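Apical membrane antigen AMA1 (Toxoplasma gondii ME49, PDB 4YIV) takes part in host cell invasion as an essential microneme protein and forms part of the moving junction between parasite and host plasma membranes. Local coordinates at residues F27-H32 and G57-W62; A223-C228 and P351-P356. One frame throughout, in Å; residues are numbered along the deposited sequence.

Contact 1 (F27-H32 and G57-W62); sequences FNLTHH and GLCPIW. With CO (cobalt (II) ion), chain I; NAG (2-acetamido-2-deoxy-beta-D-glucopyranose), chain B.
Cys59 and Leu58 pack against His32 and Leu29 by van der Waals contact, without hydrogen bonds between the two segments; His32 and Cys59 contribute most of the buried area. Leu58 lies against the backbone of His32: its CD1 is 3.2 Å from His32 O, and its CB and CG also lie close, so the carbonyl oxygen rests along the length of the aliphatic chain. The sulfur of Cys59 faces two side chains of the turn, Leu29 and His32. Leu29 reaches it with one methyl, CD2 to Cys59 SG at 4.3 Å, and His32 presents its CB to the same sulfur from 4.5 Å. With CG anti to the carbonyl carbon (chi1 -51°), the imidazole of His32 turns from Cys59 to the metal side of the turn. One of its faces meets His31 CB, off toward the rim, while NE2 hydrogen-bonds to Glu25 OE1. His32 is modelled in two conformers, so the contacts of its ring are less certain. Glu25, His31 and His32 make up a cobalt site completed by three waters; His32 NE2 stands 2.8 Å from the metal in this conformer, and the very short bond from His31 NE2 leaves the fine geometry doubtful. An Asx motif shapes this turn: Asn28 OD1 accepts from His31 N at 3.1 Å, with the donor well above the carbonyl plane. Asn28 ND2 carries an N-acetylglucosamine, as its Asn-Leu-Thr sequon allows. The turn follows helix 18-25, and its Leu29 N donates to Tyr300 OH of strand 300-305, while Phe27 meets Phe238 of strand 236-242 edge-to-face. Across the contact, strand 61-62 borders a five-stranded antiparallel sheet, next to strand 210-213, with Leu133 of helix 132-141 packing on Pro60 and Trp62.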
ATOM      1  N   PHE A  27       3.829 -11.715  -0.445  1.00 28.35           N
ATOM      2  CA  PHE A  27       2.588 -11.450   0.263  1.00 27.68           C
ATOM      3  C   PHE A  27       2.790 -11.240   1.745  1.00 27.54           C
ATOM      4  O   PHE A  27       1.834 -10.956   2.465  1.00 32.86           O
ATOM      5  CB  PHE A  27       1.607 -12.580   0.031  1.00 26.33           C
ATOM      6  CG  PHE A  27       1.195 -12.712  -1.403  1.00 29.13           C
ATOM      7  CD1 PHE A  27       0.486 -11.707  -2.015  1.00 25.12           C
ATOM      8  CD2 PHE A  27       1.569 -13.823  -2.157  1.00 34.03           C
ATOM      9  CE1 PHE A  27       0.116 -11.802  -3.341  1.00 30.61           C
ATOM     10  CE2 PHE A  27       1.205 -13.927  -3.481  1.00 30.31           C
ATOM     11  CZ  PHE A  27       0.476 -12.927  -4.077  1.00 29.95           C
ATOM     12  N   ASN A  28       4.012 -11.398   2.221  1.00 27.58           N
ATOM     13  CA  ASN A  28       4.307 -11.240   3.639  1.00 28.33           C
ATOM     14  C   ASN A  28       4.650  -9.817   3.989  1.00 20.81           C
ATOM     15  O   ASN A  28       5.761  -9.448   3.994  1.00 23.98           O
ATOM     16  CB  ASN A  28       5.395 -12.205   4.120  1.00 31.44           C
ATOM     17  CG  ASN A  28       5.504 -12.251   5.635  1.00 38.53           C
ATOM     18  OD1 ASN A  28       5.023 -11.370   6.312  1.00 36.37           O
ATOM     19  ND2 ASN A  28       6.114 -13.299   6.164  1.00 27.17           N
ATOM     20  N   LEU A  29       3.639  -9.035   4.277  1.00 25.91           N
ATOM     21  CA  LEU A  29       3.840  -7.628   4.590  1.00 23.06           C
ATOM     22  C   LEU A  29       4.517  -7.399   5.939  1.00 25.18           C
ATOM     23  O   LEU A  29       5.059  -6.325   6.207  1.00 20.32           O
ATOM     24  CB  LEU A  29       2.504  -6.901   4.554  1.00 21.81           C
ATOM     25  CG  LEU A  29       1.904  -6.859   3.154  1.00 18.17           C
ATOM     26  CD1 LEU A  29       0.401  -6.547   3.146  1.00 22.88           C
ATOM     27  CD2 LEU A  29       2.686  -5.784   2.308  1.00 21.23           C
ATOM     28  N   THR A  30       4.504  -8.390   6.811  1.00 25.67           N
ATOM     29  CA  THR A  30       5.260  -8.223   8.053  1.00 25.35           C
ATOM     30  C   THR A  30       6.778  -8.250   7.810  1.00 29.89           C
ATOM     31  O   THR A  30       7.560  -7.543   8.450  1.00 35.03           O
ATOM     32  CB  THR A  30       4.904  -9.334   9.075  1.00 32.13           C
ATOM     33  OG1 THR A  30       3.482  -9.399   9.233  1.00 31.96           O
ATOM     34  CG2 THR A  30       5.546  -9.019  10.402  1.00 37.75           C
ATOM     35  N   HIS A  31       7.142  -9.138   6.882  1.00 28.25           N
ATOM     36  CA  HIS A  31       8.518  -9.406   6.483  1.00 32.43           C
ATOM     37  C   HIS A  31       9.192  -8.252   5.738  1.00 32.23           C
ATOM     38  O   HIS A  31      10.246  -7.791   6.101  1.00 30.90           O
ATOM     39  CB  HIS A  31       8.566 -10.699   5.641  1.00 40.53           C
ATOM     40  CG  HIS A  31       9.952 -11.145   5.285  1.00 43.59           C
ATOM     41  ND1 HIS A  31      11.028 -10.968   6.126  1.00 43.36           N
ATOM     42  CD2 HIS A  31      10.431 -11.787   4.191  1.00 48.87           C
ATOM     43  CE1 HIS A  31      12.116 -11.459   5.562  1.00 41.45           C
ATOM     44  NE2 HIS A  31      11.782 -11.962   4.385  1.00 23.32           N
ATOM     45  N   HIS A  32       8.560  -7.780   4.688  1.00 29.57           N
ATOM     46  CA  HIS A  32       9.139  -6.809   3.783  0.60 30.58           C
ATOM     47  C   HIS A  32       8.669  -5.379   4.077  1.00 28.94           C
ATOM     48  O   HIS A  32       9.444  -4.454   4.204  1.00 36.81           O
ATOM     49  CB  HIS A  32       8.760  -7.248   2.370  0.60 29.00           C
ATOM     50  CG  HIS A  32       9.088  -8.676   2.110  0.60 30.85           C
ATOM     51  ND1 HIS A  32       8.273  -9.527   1.397  0.60 26.35           N
ATOM     52  CD2 HIS A  32      10.160  -9.407   2.488  0.60 34.76           C
ATOM     53  CE1 HIS A  32       8.834 -10.718   1.344  0.60 34.60           C
ATOM     54  NE2 HIS A  32       9.986 -10.665   1.978  0.60 39.17           N
ATOM     55  N   GLY A  57       7.573   2.352   5.979  1.00 18.29           N
ATOM     56  CA  GLY A  57       7.248   1.089   5.330  1.00 17.99           C
ATOM     57  C   GLY A  57       8.015   0.951   4.020  1.00 19.71           C
ATOM     58  O   GLY A  57       8.298   1.950   3.356  1.00 19.00           O
ATOM     59  N   LEU A  58       8.361  -0.283   3.657  1.00 17.51           N
ATOM     60  CA  LEU A  58       9.198  -0.510   2.484  1.00 20.05           C
ATOM     61  C   LEU A  58       8.418  -0.811   1.209  1.00 19.25           C
ATOM     62  O   LEU A  58       9.021  -0.900   0.136  1.00 20.55           O
ATOM     63  CB  LEU A  58      10.176  -1.662   2.752  1.00 22.07           C
ATOM     64  CG  LEU A  58      11.085  -1.456   3.981  1.00 25.21           C
ATOM     65  CD1 LEU A  58      12.076  -2.602   4.073  1.00 29.50           C
ATOM     66  CD2 LEU A  58      11.846  -0.156   3.925  1.00 25.96           C
ATOM     67  N   CYS A  59       7.113  -1.023   1.292  1.00 19.57           N
ATOM     68  CA  CYS A  59       6.325  -1.285   0.084  1.00 22.01           C
ATOM     69  C   CYS A  59       5.491  -0.084  -0.321  1.00 20.05           C
ATOM     70  O   CYS A  59       4.963   0.614   0.551  1.00 20.84           O
ATOM     71  CB  CYS A  59       5.376  -2.457   0.264  1.00 20.49           C
ATOM     72  SG  CYS A  59       6.203  -4.078   0.478  1.00 26.64           S
ATOM     73  N   PRO A  60       5.341   0.132  -1.641  1.00 19.14           N
ATOM     74  CA  PRO A  60       4.425   1.169  -2.142  1.00 19.03           C
ATOM     75  C   PRO A  60       2.980   0.766  -1.902  1.00 16.34           C
ATOM     76  O   PRO A  60       2.632  -0.420  -1.977  1.00 16.79           O
ATOM     77  CB  PRO A  60       4.728   1.235  -3.640  1.00 18.57           C
ATOM     78  CG  PRO A  60       5.251  -0.107  -3.984  1.00 21.94           C
ATOM     79  CD  PRO A  60       5.979  -0.622  -2.740  1.00 20.34           C
ATOM     80  N   ILE A  61       2.137   1.745  -1.599  1.00 19.49           N
ATOM     81  CA  ILE A  61       0.741   1.446  -1.300  1.00 16.44           C
ATOM     82  C   ILE A  61      -0.134   2.008  -2.434  1.00 19.16           C
ATOM     83  O   ILE A  61      -0.314   3.224  -2.578  1.00 18.89           O
ATOM     84  CB  ILE A  61       0.301   2.020   0.069  1.00 19.31           C
ATOM     85  CG1 ILE A  61       1.329   1.644   1.150  1.00 19.58           C
ATOM     86  CG2 ILE A  61      -1.114   1.521   0.405  1.00 18.89           C
ATOM     87  CD1 ILE A  61       1.589   0.141   1.314  1.00 20.74           C
ATOM     88  N   TRP A  62      -0.621   1.084  -3.260  1.00 18.70           N
ATOM     89  CA  TRP A  62      -1.242   1.421  -4.528  1.00 18.77           C
ATOM     90  C   TRP A  62      -2.651   1.959  -4.356  1.00 19.63           C
ATOM     91  O   TRP A  62      -3.495   1.285  -3.803  1.00 17.34           O
ATOM     92  CB  TRP A  62      -1.282   0.180  -5.407  1.00 18.03           C
ATOM     93  CG  TRP A  62       0.083  -0.347  -5.803  1.00 22.27           C
ATOM     94  CD1 TRP A  62       1.025  -0.962  -5.009  1.00 20.37           C
ATOM     95  CD2 TRP A  62       0.627  -0.299  -7.116  1.00 20.72           C
ATOM     96  NE1 TRP A  62       2.153  -1.288  -5.779  1.00 19.92           N
ATOM     97  CE2 TRP A  62       1.920  -0.882  -7.071  1.00 21.61           C
ATOM     98  CE3 TRP A  62       0.149   0.206  -8.334  1.00 23.16           C
ATOM     99  CZ2 TRP A  62       2.728  -0.980  -8.202  1.00 22.68           C
ATOM    100  CZ3 TRP A  62       0.963   0.097  -9.471  1.00 22.51           C
ATOM    101  CH2 TRP A  62       2.230  -0.489  -9.389  1.00 24.46           C
TER
HETATM  102 CO    CO I 508      12.303 -12.113   2.754  0.75 56.83          CO
HETATM  103  C1  NAG B 501       6.196 -13.679   7.594  1.00 43.94           C
HETATM  104  C2  NAG B 501       6.314 -15.111   8.108  1.00 45.99           C
HETATM  105  C3  NAG B 501       6.579 -15.143   9.606  1.00 44.26           C
HETATM  106  C4  NAG B 501       7.765 -14.252   9.940  1.00 46.70           C
HETATM  107  C5  NAG B 501       7.533 -12.850   9.393  1.00 47.63           C
HETATM  108  C6  NAG B 501       8.720 -11.944   9.701  1.00 42.92           C
HETATM  109  C7  NAG B 501       4.903 -16.390   6.605  1.00 41.61           C
HETATM  110  C8  NAG B 501       3.552 -17.004   6.387  1.00 37.97           C
HETATM  111  N2  NAG B 501       5.104 -15.849   7.803  1.00 42.39           N
HETATM  112  O3  NAG B 501       6.857 -16.487  10.016  1.00 54.61           O
HETATM  113  O4  NAG B 501       7.936 -14.192  11.360  1.00 56.28           O
HETATM  114  O5  NAG B 501       7.329 -12.898   7.980  1.00 42.01           O
HETATM  115  O6  NAG B 501       9.866 -12.394   8.971  1.00 47.36           O
HETATM  116  O7  NAG B 501       5.763 -16.388   5.739  1.00 50.33           O
HETATM  117  O   HOH W   1      12.662 -14.415   3.616  1.00 53.24           O
HETATM  118  O   HOH W   2      14.189 -12.513   3.570  1.00 41.07           O
HETATM  119  O   HOH W   3      13.525 -10.449   2.209  1.00 49.23           O

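Contact 2 (A223-C228 and P351-P356); sequences AFISKC and PSVTPP
Ile225, on the single-turn helix 224-227 of the AMA1 family region, which belongs to the PAN clan, packs against Val353, Thr354 and Pro356 of an irregular, proline-rich segment. Its CB points toward that segment and divides the side chain into two branches that meet different residues. CG2, set anti to the backbone N by a chi1 of -64°, lies against the backbone from Thr354 to Pro356. There it touches Thr354 O at 3.4 Å and the ring carbon Pro356 CD at 3.7 Å, with Pro355 C slightly farther off, so a single methyl rests against three successive residues. The other branch begins at CG1, which lies over one face of the neighbouring Phe224 ring, displaced toward its rim. From there the chain extends to its tip, where Ile225 CD1 meets Val353 CG1 at 3.8 Å; the two side chains cross at about a right angle. Thr131 touches Ile225 as well. The helical turn that presents this side chain is held by Ala223 O, which accepts from both Ser226 N and Lys227 N. On the other segment, Asn350 OD1 hydrogen-bonds with Val353 N and with Ser352 OG, and Pro356 O accepts from Arg26 NH1. The proline ring also leans on the helix backbone, with Pro356 CB 3.9 Å from Ile225 O.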
ATOM      1  N   ALA A 223      13.763  -3.272  -4.712  1.00 20.42           N
ATOM      2  CA  ALA A 223      13.319  -4.386  -3.886  1.00 19.69           C
ATOM      3  C   ALA A 223      11.817  -4.661  -3.947  1.00 19.87           C
ATOM      4  O   ALA A 223      11.389  -5.835  -3.919  1.00 21.28           O
ATOM      5  CB  ALA A 223      13.733  -4.166  -2.428  1.00 22.33           C
ATOM      6  N   PHE A 224      11.009  -3.601  -4.047  1.00 22.38           N
ATOM      7  CA  PHE A 224       9.547  -3.750  -3.990  1.00 20.29           C
ATOM      8  C   PHE A 224       9.031  -4.607  -5.112  1.00 21.89           C
ATOM      9  O   PHE A 224       7.939  -5.173  -5.025  1.00 21.07           O
ATOM     10  CB  PHE A 224       8.860  -2.343  -4.017  1.00 22.99           C
ATOM     11  CG  PHE A 224       8.808  -1.706  -5.395  1.00 22.41           C
ATOM     12  CD1 PHE A 224       7.744  -1.974  -6.242  1.00 22.92           C
ATOM     13  CD2 PHE A 224       9.812  -0.835  -5.835  1.00 20.31           C
ATOM     14  CE1 PHE A 224       7.693  -1.424  -7.519  1.00 21.56           C
ATOM     15  CE2 PHE A 224       9.767  -0.282  -7.112  1.00 22.96           C
ATOM     16  CZ  PHE A 224       8.707  -0.590  -7.957  1.00 20.87           C
ATOM     17  N   ILE A 225       9.786  -4.669  -6.213  1.00 20.52           N
ATOM     18  CA  ILE A 225       9.339  -5.391  -7.402  1.00 21.62           C
ATOM     19  C   ILE A 225       9.067  -6.868  -7.088  1.00 23.94           C
ATOM     20  O   ILE A 225       8.105  -7.469  -7.575  1.00 26.51           O
ATOM     21  CB  ILE A 225      10.405  -5.249  -8.541  1.00 22.55           C
ATOM     22  CG1 ILE A 225      10.548  -3.793  -8.974  1.00 23.67           C
ATOM     23  CG2 ILE A 225      10.026  -6.070  -9.767  1.00 30.62           C
ATOM     24  CD1 ILE A 225      11.816  -3.540  -9.799  1.00 29.01           C
ATOM     25  N   SER A 226       9.907  -7.455  -6.249  1.00 25.70           N
ATOM     26  CA  SER A 226       9.766  -8.872  -5.875  1.00 27.89           C
ATOM     27  C   SER A 226       9.224  -9.094  -4.462  1.00 28.76           C
ATOM     28  O   SER A 226       8.764 -10.181  -4.142  1.00 27.54           O
ATOM     29  CB  SER A 226      11.129  -9.583  -5.975  1.00 31.74           C
ATOM     30  OG  SER A 226      12.039  -9.062  -4.999  1.00 33.55           O
ATOM     31  N   LYS A 227       9.299  -8.082  -3.611  1.00 23.30           N
ATOM     32  CA  LYS A 227       9.057  -8.299  -2.190  1.00 24.55           C
ATOM     33  C   LYS A 227       7.699  -7.833  -1.724  1.00 28.33           C
ATOM     34  O   LYS A 227       7.354  -8.076  -0.568  1.00 25.67           O
ATOM     35  CB  LYS A 227      10.118  -7.597  -1.367  1.00 25.81           C
ATOM     36  CG  LYS A 227      11.486  -8.173  -1.565  1.00 31.27           C
ATOM     37  CD  LYS A 227      11.446  -9.693  -1.261  1.00 34.31           C
ATOM     38  CE  LYS A 227      12.741 -10.245  -0.768  1.00 40.46           C
ATOM     39  NZ  LYS A 227      12.526 -11.679  -0.291  1.00 48.82           N
ATOM     40  N   CYS A 228       6.949  -7.186  -2.619  1.00 22.04           N
ATOM     41  CA  CYS A 228       5.699  -6.488  -2.276  1.00 26.45           C
ATOM     42  C   CYS A 228       4.557  -7.000  -3.173  1.00 23.75           C
ATOM     43  O   CYS A 228       4.813  -7.388  -4.344  1.00 23.53           O
ATOM     44  CB  CYS A 228       5.897  -4.971  -2.417  1.00 21.92           C
ATOM     45  SG  CYS A 228       7.193  -4.244  -1.342  1.00 24.38           S
ATOM     46  N   PRO A 351      17.934  -5.854 -17.889  1.00 26.12           N
ATOM     47  CA  PRO A 351      17.548  -7.253 -17.751  1.00 24.05           C
ATOM     48  C   PRO A 351      18.073  -7.919 -16.443  1.00 22.15           C
ATOM     49  O   PRO A 351      17.884  -9.107 -16.282  1.00 26.07           O
ATOM     50  CB  PRO A 351      18.172  -7.895 -18.988  1.00 29.30           C
ATOM     51  CG  PRO A 351      19.432  -7.054 -19.190  1.00 24.11           C
ATOM     52  CD  PRO A 351      19.010  -5.650 -18.882  1.00 24.66           C
ATOM     53  N   SER A 352      18.770  -7.196 -15.575  1.00 26.79           N
ATOM     54  CA  SER A 352      19.281  -7.844 -14.352  1.00 24.47           C
ATOM     55  C   SER A 352      18.216  -8.017 -13.263  1.00 26.43           C
ATOM     56  O   SER A 352      18.238  -8.977 -12.492  1.00 25.32           O
ATOM     57  CB  SER A 352      20.435  -7.076 -13.749  1.00 29.61           C
ATOM     58  OG  SER A 352      19.961  -5.958 -13.020  1.00 40.96           O
ATOM     59  N   VAL A 353      17.287  -7.079 -13.186  1.00 25.64           N
ATOM     60  CA  VAL A 353      16.330  -7.102 -12.106  1.00 26.70           C
ATOM     61  C   VAL A 353      15.194  -7.993 -12.502  1.00 26.83           C
ATOM     62  O   VAL A 353      14.540  -7.780 -13.532  1.00 27.59           O
ATOM     63  CB  VAL A 353      15.873  -5.686 -11.760  1.00 28.78           C
ATOM     64  CG1 VAL A 353      14.832  -5.732 -10.704  1.00 30.00           C
ATOM     65  CG2 VAL A 353      17.081  -4.881 -11.288  1.00 31.23           C
ATOM     66  N   THR A 354      14.924  -8.991 -11.660  1.00 27.86           N
ATOM     67  CA  THR A 354      13.826  -9.909 -11.930  1.00 29.32           C
ATOM     68  C   THR A 354      12.499  -9.137 -12.025  1.00 32.84           C
ATOM     69  O   THR A 354      12.111  -8.457 -11.083  1.00 31.77           O
ATOM     70  CB  THR A 354      13.695 -10.965 -10.851  1.00 27.49           C
ATOM     71  OG1 THR A 354      14.991 -11.521 -10.620  1.00 28.25           O
ATOM     72  CG2 THR A 354      12.660 -12.072 -11.272  1.00 27.73           C
ATOM     73  N   PRO A 355      11.816  -9.232 -13.169  1.00 31.26           N
ATOM     74  CA  PRO A 355      10.533  -8.522 -13.300  1.00 33.23           C
ATOM     75  C   PRO A 355       9.400  -9.105 -12.445  1.00 37.98           C
ATOM     76  O   PRO A 355       9.474 -10.243 -11.979  1.00 35.25           O
ATOM     77  CB  PRO A 355      10.201  -8.644 -14.807  1.00 36.63           C
ATOM     78  CG  PRO A 355      11.025  -9.781 -15.324  1.00 32.30           C
ATOM     79  CD  PRO A 355      12.223  -9.948 -14.399  1.00 29.49           C
ATOM     80  N   PRO A 356       8.334  -8.316 -12.242  1.00 38.55           N
ATOM     81  CA  PRO A 356       7.281  -8.590 -11.248  1.00 50.67           C
ATOM     82  C   PRO A 356       6.264  -9.710 -11.558  1.00 55.53           C
ATOM     83  O   PRO A 356       5.518 -10.112 -10.654  1.00 62.33           O
ATOM     84  CB  PRO A 356       6.542  -7.234 -11.162  1.00 45.49           C
ATOM     85  CG  PRO A 356       6.807  -6.568 -12.450  1.00 43.07           C
ATOM     86  CD  PRO A 356       8.211  -6.962 -12.819  1.00 39.57           C
TER

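The two contacts lie with centres about 13 Å apart, and both segments of contact 1 precede both segments of contact 2 in the sequence. They are joined directly by the Cys59-Cys228 disulfide, SG to SG 2.1 Å, which ties the segment leading into strand 61-62 to the residue just after helix 224-227. Beside it Pro60 CD packs on Phe224 CB at 3.6 Å, and His32 ND1, in the conformer modelled here, forms a weak hydrogen bond with Lys227 O. Helix 224-227 therefore stands between the buried contact 1 and the more exposed segment 351-356, bound to the 57-62 segment by the disulfide and to 351-356 by packing alone.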